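Local coordinates for protein cellulosomal scaffoldin (Acetivibrio cellulolyticus, PDB 3ZUC) that binds cellulose through this family 3b carbohydrate-binding module of the cellulosomal scaffoldin ScaA, part of a larger protein that probably also cleaves beta-1,4-glucosidic linkages in cellulose, at residues A[53-58]-A[83-88]; A[25-30]-A[131-136]. All blocks are in the same frame, centred on the assembly; numbering follows the deposited sequence.

Contact 1 (A[53-58]-A[83-88]); sequences KAQTFW and ADQYLE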
loop_
_atom_site.group_PDB
_atom_site.type_symbol
_atom_site.label_atom_id
_atom_site.label_comp_id
_atom_site.label_asym_id
_atom_site.label_seq_id
_atom_site.Cartn_x
_atom_site.Cartn_y
_atom_site.Cartn_z
ATOM N N LYS A 53 -0.883 -16.996 -8.182
ATOM C CA LYS A 53 -0.960 -17.973 -7.109
ATOM C C LYS A 53 -1.707 -17.289 -5.970
ATOM O O LYS A 53 -1.789 -16.056 -5.915
ATOM C CB LYS A 53 0.434 -18.371 -6.598
ATOM C CG LYS A 53 1.343 -18.972 -7.659
ATOM C CD LYS A 53 0.884 -20.368 -8.090
ATOM C CE LYS A 53 1.590 -20.886 -9.325
ATOM N NZ LYS A 53 3.074 -20.918 -9.166
ATOM N N ALA A 54 -2.262 -18.072 -5.055
ATOM C CA ALA A 54 -2.740 -17.524 -3.793
ATOM C C ALA A 54 -1.623 -16.652 -3.215
ATOM O O ALA A 54 -0.462 -17.064 -3.262
ATOM C CB ALA A 54 -3.071 -18.657 -2.825
ATOM N N GLN A 55 -1.971 -15.466 -2.703
ATOM C CA GLN A 55 -1.018 -14.581 -2.063
ATOM C C GLN A 55 -1.499 -14.219 -0.668
ATOM O O GLN A 55 -2.696 -14.206 -0.395
ATOM C CB GLN A 55 -0.838 -13.312 -2.903
ATOM C CG GLN A 55 -0.112 -13.622 -4.214
ATOM C CD GLN A 55 -0.289 -12.508 -5.217
ATOM O OE1 GLN A 55 -1.413 -12.341 -5.771
ATOM N NE2 GLN A 55 0.720 -11.744 -5.460
ATOM N N THR A 56 -0.536 -13.910 0.185
ATOM C CA THR A 56 -0.784 -13.479 1.553
ATOM C C THR A 56 -0.010 -12.198 1.808
ATOM O O THR A 56 1.157 -12.095 1.433
ATOM C CB THR A 56 -0.341 -14.549 2.555
ATOM O OG1 THR A 56 -1.013 -15.768 2.275
ATOM C CG2 THR A 56 -0.670 -14.127 3.980
ATOM N N PHE A 57 -0.679 -11.246 2.457
ATOM C CA PHE A 57 -0.059 -10.042 2.992
ATOM C C PHE A 57 0.089 -10.170 4.504
ATOM O O PHE A 57 -0.844 -10.576 5.194
ATOM C CB PHE A 57 -0.947 -8.833 2.671
ATOM C CG PHE A 57 -0.476 -7.539 3.301
ATOM C CD1 PHE A 57 0.546 -6.813 2.740
ATOM C CD2 PHE A 57 -1.040 -7.069 4.469
ATOM C CE1 PHE A 57 0.970 -5.624 3.306
ATOM C CE2 PHE A 57 -0.605 -5.867 5.043
ATOM C CZ PHE A 57 0.400 -5.163 4.464
ATOM N N TRP A 58 1.252 -9.742 4.989
ATOM C CA TRP A 58 1.500 -9.605 6.409
ATOM C C TRP A 58 1.903 -8.169 6.691
ATOM O O TRP A 58 2.778 -7.629 6.028
ATOM C CB TRP A 58 2.643 -10.525 6.845
ATOM C CG TRP A 58 2.425 -11.978 6.548
ATOM C CD1 TRP A 58 1.771 -12.907 7.309
ATOM C CD2 TRP A 58 2.889 -12.684 5.386
ATOM N NE1 TRP A 58 1.795 -14.142 6.681
ATOM C CE2 TRP A 58 2.469 -14.023 5.499
ATOM C CE3 TRP A 58 3.595 -12.309 4.247
ATOM C CZ2 TRP A 58 2.757 -14.986 4.526
ATOM C CZ3 TRP A 58 3.878 -13.263 3.287
ATOM C CH2 TRP A 58 3.455 -14.578 3.432
ATOM N N ALA A 83 0.123 -3.494 -14.379
ATOM C CA ALA A 83 -0.874 -3.801 -13.363
ATOM C C ALA A 83 -1.876 -4.836 -13.859
ATOM O O ALA A 83 -2.797 -4.522 -14.619
ATOM C CB ALA A 83 -1.608 -2.517 -12.951
ATOM N N ASP A 84 -1.717 -6.075 -13.391
ATOM C CA ASP A 84 -2.756 -7.077 -13.532
ATOM C C ASP A 84 -3.429 -7.412 -12.205
ATOM O O ASP A 84 -4.477 -8.059 -12.226
ATOM C CB ASP A 84 -2.335 -8.310 -14.335
ATOM C CG ASP A 84 -1.178 -9.071 -13.754
ATOM O OD1 ASP A 84 -0.994 -9.103 -12.530
ATOM O OD2 ASP A 84 -0.387 -9.594 -14.576
ATOM N N GLN A 85 -2.899 -6.914 -11.084
ATOM C CA GLN A 85 -3.484 -7.098 -9.763
ATOM C C GLN A 85 -3.172 -5.899 -8.907
ATOM O O GLN A 85 -2.264 -5.120 -9.206
ATOM C CB GLN A 85 -2.939 -8.354 -9.051
ATOM C CG GLN A 85 -3.198 -9.631 -9.814
ATOM C CD GLN A 85 -3.063 -10.876 -8.979
ATOM O OE1 GLN A 85 -3.032 -10.830 -7.743
ATOM N NE2 GLN A 85 -3.065 -12.018 -9.646
ATOM N N TYR A 86 -3.898 -5.774 -7.800
ATOM C CA TYR A 86 -3.484 -4.892 -6.732
ATOM C C TYR A 86 -3.675 -5.548 -5.381
ATOM O O TYR A 86 -4.587 -6.341 -5.162
ATOM C CB TYR A 86 -4.180 -3.526 -6.786
ATOM C CG TYR A 86 -5.692 -3.508 -6.726
ATOM C CD1 TYR A 86 -6.434 -3.585 -7.887
ATOM C CD2 TYR A 86 -6.382 -3.335 -5.535
ATOM C CE1 TYR A 86 -7.831 -3.471 -7.873
ATOM C CE2 TYR A 86 -7.777 -3.241 -5.511
ATOM C CZ TYR A 86 -8.492 -3.306 -6.684
ATOM O OH TYR A 86 -9.877 -3.180 -6.672
ATOM N N LEU A 87 -2.782 -5.179 -4.473
ATOM C CA LEU A 87 -2.949 -5.358 -3.038
ATOM C C LEU A 87 -3.790 -4.208 -2.521
ATOM O O LEU A 87 -3.490 -3.051 -2.818
ATOM C CB LEU A 87 -1.573 -5.312 -2.380
ATOM C CG LEU A 87 -1.546 -5.151 -0.859
ATOM C CD1 LEU A 87 -2.095 -6.348 -0.132
ATOM C CD2 LEU A 87 -0.143 -4.806 -0.394
ATOM N N GLU A 88 -4.808 -4.516 -1.729
ATOM C CA GLU A 88 -5.589 -3.517 -1.019
ATOM C C GLU A 88 -5.385 -3.720 0.481
ATOM O O GLU A 88 -5.694 -4.790 1.016
ATOM C CB GLU A 88 -7.082 -3.621 -1.360
ATOM C CG GLU A 88 -7.926 -2.596 -0.629
ATOM C CD GLU A 88 -9.324 -2.515 -1.204
ATOM O OE1 GLU A 88 -9.527 -1.878 -2.256
ATOM O OE2 GLU A 88 -10.235 -3.119 -0.614
#
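Phe57 and Leu87 make the apolar half of this contact, and Gln55 and Gln85 the polar half. The two strands belong to different sheets of the beta sandwich and face each other across the core.

The apolar pair meets at about a right angle. Phe57 CD1 is 3.8 Å from Leu87 CD2, and Phe57 CB is 3.9 Å from Leu87 CD1. Both Leu87 methyls therefore touch the phenylalanine, with CD2 coming obliquely to the ring. Phe57 CG stands anti to the backbone N (chi1 174°), which brings CB and the CD1 side of the ring up to the leucine methyls. Phe110 of strand 102-112 also packs on Leu87.

The polar pair brings two amide ends together. Gln55 OE1 and Gln85 OE1 are modelled 3.0 Å apart. The orientation of the Gln55 amide is doubtful, and which of its atoms faces Gln85 is not settled. The amide planes are 74° apart. Both glutamines are extended beyond CG, and their amides lie between the two sheets. Gln85 NE2 bonds Asp52 OD1, which helps to hold that amide, and both glutamines touch Phe47 and Val49.

Asp84 and Gln85 form a classic beta bulge opposite Phe47, near the calcium site. The chemistry is mixed: here the two sheets meet through hydrocarbon at Phe57 and Leu87, and through amide groups nearer the calcium.

Contact 2 (A[25-30]-A[131-136]); sequences KFRLTN and TTYTSW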
loop_
_atom_site.group_PDB
_atom_site.type_symbol
_atom_site.label_atom_id
_atom_site.label_comp_id
_atom_site.label_asym_id
_atom_site.label_seq_id
_atom_site.Cartn_x
_atom_site.Cartn_y
_atom_site.Cartn_z
ATOM N N LYS A 25 6.302 -0.281 1.944
ATOM C CA LYS A 25 6.341 0.546 3.138
ATOM C C LYS A 25 5.676 1.877 2.844
ATOM O O LYS A 25 6.125 2.609 1.960
ATOM C CB LYS A 25 7.809 0.800 3.589
ATOM C CG LYS A 25 8.460 -0.417 4.125
ATOM C CD LYS A 25 9.815 -0.153 4.687
ATOM C CE LYS A 25 9.816 0.790 5.871
ATOM N NZ LYS A 25 10.996 0.509 6.779
ATOM N N PHE A 26 4.626 2.192 3.594
ATOM C CA PHE A 26 3.914 3.437 3.456
ATOM C C PHE A 26 4.122 4.306 4.689
ATOM O O PHE A 26 4.193 3.796 5.810
ATOM C CB PHE A 26 2.398 3.192 3.373
ATOM C CG PHE A 26 1.913 2.519 2.118
ATOM C CD1 PHE A 26 1.923 1.153 1.973
ATOM C CD2 PHE A 26 1.391 3.282 1.083
ATOM C CE1 PHE A 26 1.414 0.577 0.771
ATOM C CE2 PHE A 26 0.885 2.719 -0.064
ATOM C CZ PHE A 26 0.907 1.396 -0.213
ATOM N N ARG A 27 4.153 5.619 4.496
ATOM C CA ARG A 27 4.039 6.570 5.597
ATOM C C ARG A 27 2.866 7.472 5.284
ATOM O O ARG A 27 2.819 8.099 4.226
ATOM C CB ARG A 27 5.320 7.382 5.808
ATOM C CG ARG A 27 5.193 8.353 6.995
ATOM C CD ARG A 27 6.533 8.801 7.523
ATOM N NE ARG A 27 7.240 9.602 6.545
ATOM C CZ ARG A 27 8.521 9.919 6.647
ATOM N NH1 ARG A 27 9.236 9.477 7.677
ATOM N NH2 ARG A 27 9.077 10.666 5.716
ATOM N N LEU A 28 1.917 7.499 6.205
ATOM C CA LEU A 28 0.691 8.261 6.055
ATOM C C LEU A 28 0.722 9.425 7.022
ATOM O O LEU A 28 0.909 9.214 8.217
ATOM C CB LEU A 28 -0.518 7.391 6.372
ATOM C CG LEU A 28 -0.581 6.047 5.645
ATOM C CD1 LEU A 28 -1.841 5.303 6.070
ATOM C CD2 LEU A 28 -0.454 6.175 4.129
ATOM N N THR A 29 0.507 10.642 6.519
ATOM C CA THR A 29 0.537 11.845 7.350
ATOM C C THR A 29 -0.774 12.584 7.249
ATOM O O THR A 29 -1.263 12.846 6.150
ATOM C CB THR A 29 1.682 12.787 6.925
ATOM O OG1 THR A 29 2.930 12.095 6.982
ATOM C CG2 THR A 29 1.766 14.018 7.843
ATOM N N ASN A 30 -1.352 12.896 8.402
ATOM C CA ASN A 30 -2.511 13.771 8.445
ATOM C C ASN A 30 -2.022 15.215 8.405
ATOM O O ASN A 30 -1.449 15.690 9.369
ATOM C CB ASN A 30 -3.319 13.501 9.712
ATOM C CG ASN A 30 -4.567 14.330 9.795
ATOM O OD1 ASN A 30 -4.778 15.260 9.013
ATOM N ND2 ASN A 30 -5.416 14.005 10.742
ATOM N N THR A 131 15.271 4.859 -1.229
ATOM C CA THR A 131 15.754 4.161 -0.048
ATOM C C THR A 131 15.087 4.709 1.220
ATOM O O THR A 131 15.396 4.243 2.310
ATOM C CB THR A 131 17.271 4.287 0.066
ATOM O OG1 THR A 131 17.609 5.673 0.130
ATOM C CG2 THR A 131 17.963 3.624 -1.136
ATOM N N THR A 132 14.221 5.706 1.051
ATOM C CA THR A 132 13.538 6.438 2.113
ATOM C C THR A 132 12.157 6.732 1.593
ATOM O O THR A 132 11.947 6.737 0.391
ATOM C CB THR A 132 14.268 7.858 2.479
ATOM O OG1 THR A 132 14.248 8.745 1.346
ATOM C CG2 THR A 132 15.679 7.656 2.921
ATOM N N TYR A 133 11.252 7.068 2.490
ATOM C CA TYR A 133 9.929 7.520 2.097
ATOM C C TYR A 133 9.987 8.682 1.107
ATOM O O TYR A 133 10.688 9.673 1.320
ATOM C CB TYR A 133 9.145 7.927 3.325
ATOM C CG TYR A 133 8.769 6.740 4.178
ATOM C CD1 TYR A 133 7.894 5.785 3.689
ATOM C CD2 TYR A 133 9.279 6.561 5.456
ATOM C CE1 TYR A 133 7.554 4.698 4.423
ATOM C CE2 TYR A 133 8.931 5.461 6.216
ATOM C CZ TYR A 133 8.054 4.529 5.684
ATOM O OH TYR A 133 7.683 3.397 6.387
ATOM N N THR A 134 9.149 8.568 0.087
ATOM C CA THR A 134 9.086 9.554 -0.969
ATOM C C THR A 134 7.645 9.709 -1.430
ATOM O O THR A 134 6.881 8.750 -1.427
ATOM C CB THR A 134 10.004 9.110 -2.091
ATOM O OG1 THR A 134 11.266 8.799 -1.513
ATOM C CG2 THR A 134 10.206 10.212 -3.113
ATOM N N SER A 135 7.270 10.924 -1.815
ATOM C CA SER A 135 5.919 11.175 -2.276
ATOM C C SER A 135 5.745 10.508 -3.646
ATOM O O SER A 135 6.415 10.824 -4.641
ATOM C CB SER A 135 5.631 12.672 -2.279
ATOM O OG SER A 135 5.758 13.199 -0.961
ATOM N N TRP A 136 4.840 9.550 -3.663
ATOM C CA TRP A 136 4.770 8.567 -4.730
ATOM C C TRP A 136 3.340 8.456 -5.209
ATOM O O TRP A 136 2.476 7.967 -4.493
ATOM C CB TRP A 136 5.279 7.227 -4.199
ATOM C CG TRP A 136 5.534 6.141 -5.180
ATOM C CD1 TRP A 136 5.031 4.872 -5.112
ATOM C CD2 TRP A 136 6.428 6.156 -6.301
ATOM N NE1 TRP A 136 5.549 4.103 -6.116
ATOM C CE2 TRP A 136 6.403 4.865 -6.862
ATOM C CE3 TRP A 136 7.276 7.119 -6.864
ATOM C CZ2 TRP A 136 7.160 4.519 -7.963
ATOM C CZ3 TRP A 136 8.024 6.772 -7.965
ATOM C CH2 TRP A 136 7.959 5.486 -8.506
#
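Tyr133 packs on Lys25 and Arg27 in a partly buried contact of an aromatic ring with two long side chains, on the outward side of one sandwich sheet. Tyr133 comes from a loop just before the short, weakly bonded edge strand at about 134-135. Its ring lies across strand 24-30, at the backbone between Phe26 and Arg27.

Arg27 CB sits over the ring face in a CH-pi contact, 3.7 Å from the Tyr133 centroid and 9° off the ring normal. The arginine bends at chi3 (66°), which turns one face of its guanidinium toward the same tyrosine. Tyr133 CD2 lies 3.6 Å above the centre of the guanidinium plane. The two planes are 37° apart, so they are not parallel. At the phenol end, Lys25 CE approaches Tyr133 OH at 3.4 Å. The ring also touches backbone, with Phe26 C 3.5 Å from Tyr133 CE1.

The polar ends find other partners. Arg27 NE forms a salt bridge with Glu9, Tyr133 OH bonds Glu105, and Lys25 NZ bonds Gln107. Strand 6-12 lies between strand 24-30 and the weak edge strand, and Tyr133 meets its Phe11 edge-to-face. Strand 102-112 flanks 24-30 on its other side and supplies Glu105 and Gln107.

After strand 6-12, the chain forms 25-30, in the middle strand of the same sandwich sheet. It then runs through strand 42-47 and the Thr48 and Asp50 calcium ligands to 53-58, at the edge of the first sheet. Strand 69-80 follows in the second sheet, and 83-88 beside it closes contact 1 after 24 intervening residues. Contact 2 closes much later, when 131-136 returns to 25-30 across 100 residues. Contact 1 is thus nested inside contact 2. Their centres are 20 Å apart, on opposite sides of the chain's centre. Contact 1 joins the two sheets. Contact 2 stays within the first, joining its edge to the middle strand across 6-12. Both contacts reach this sheet.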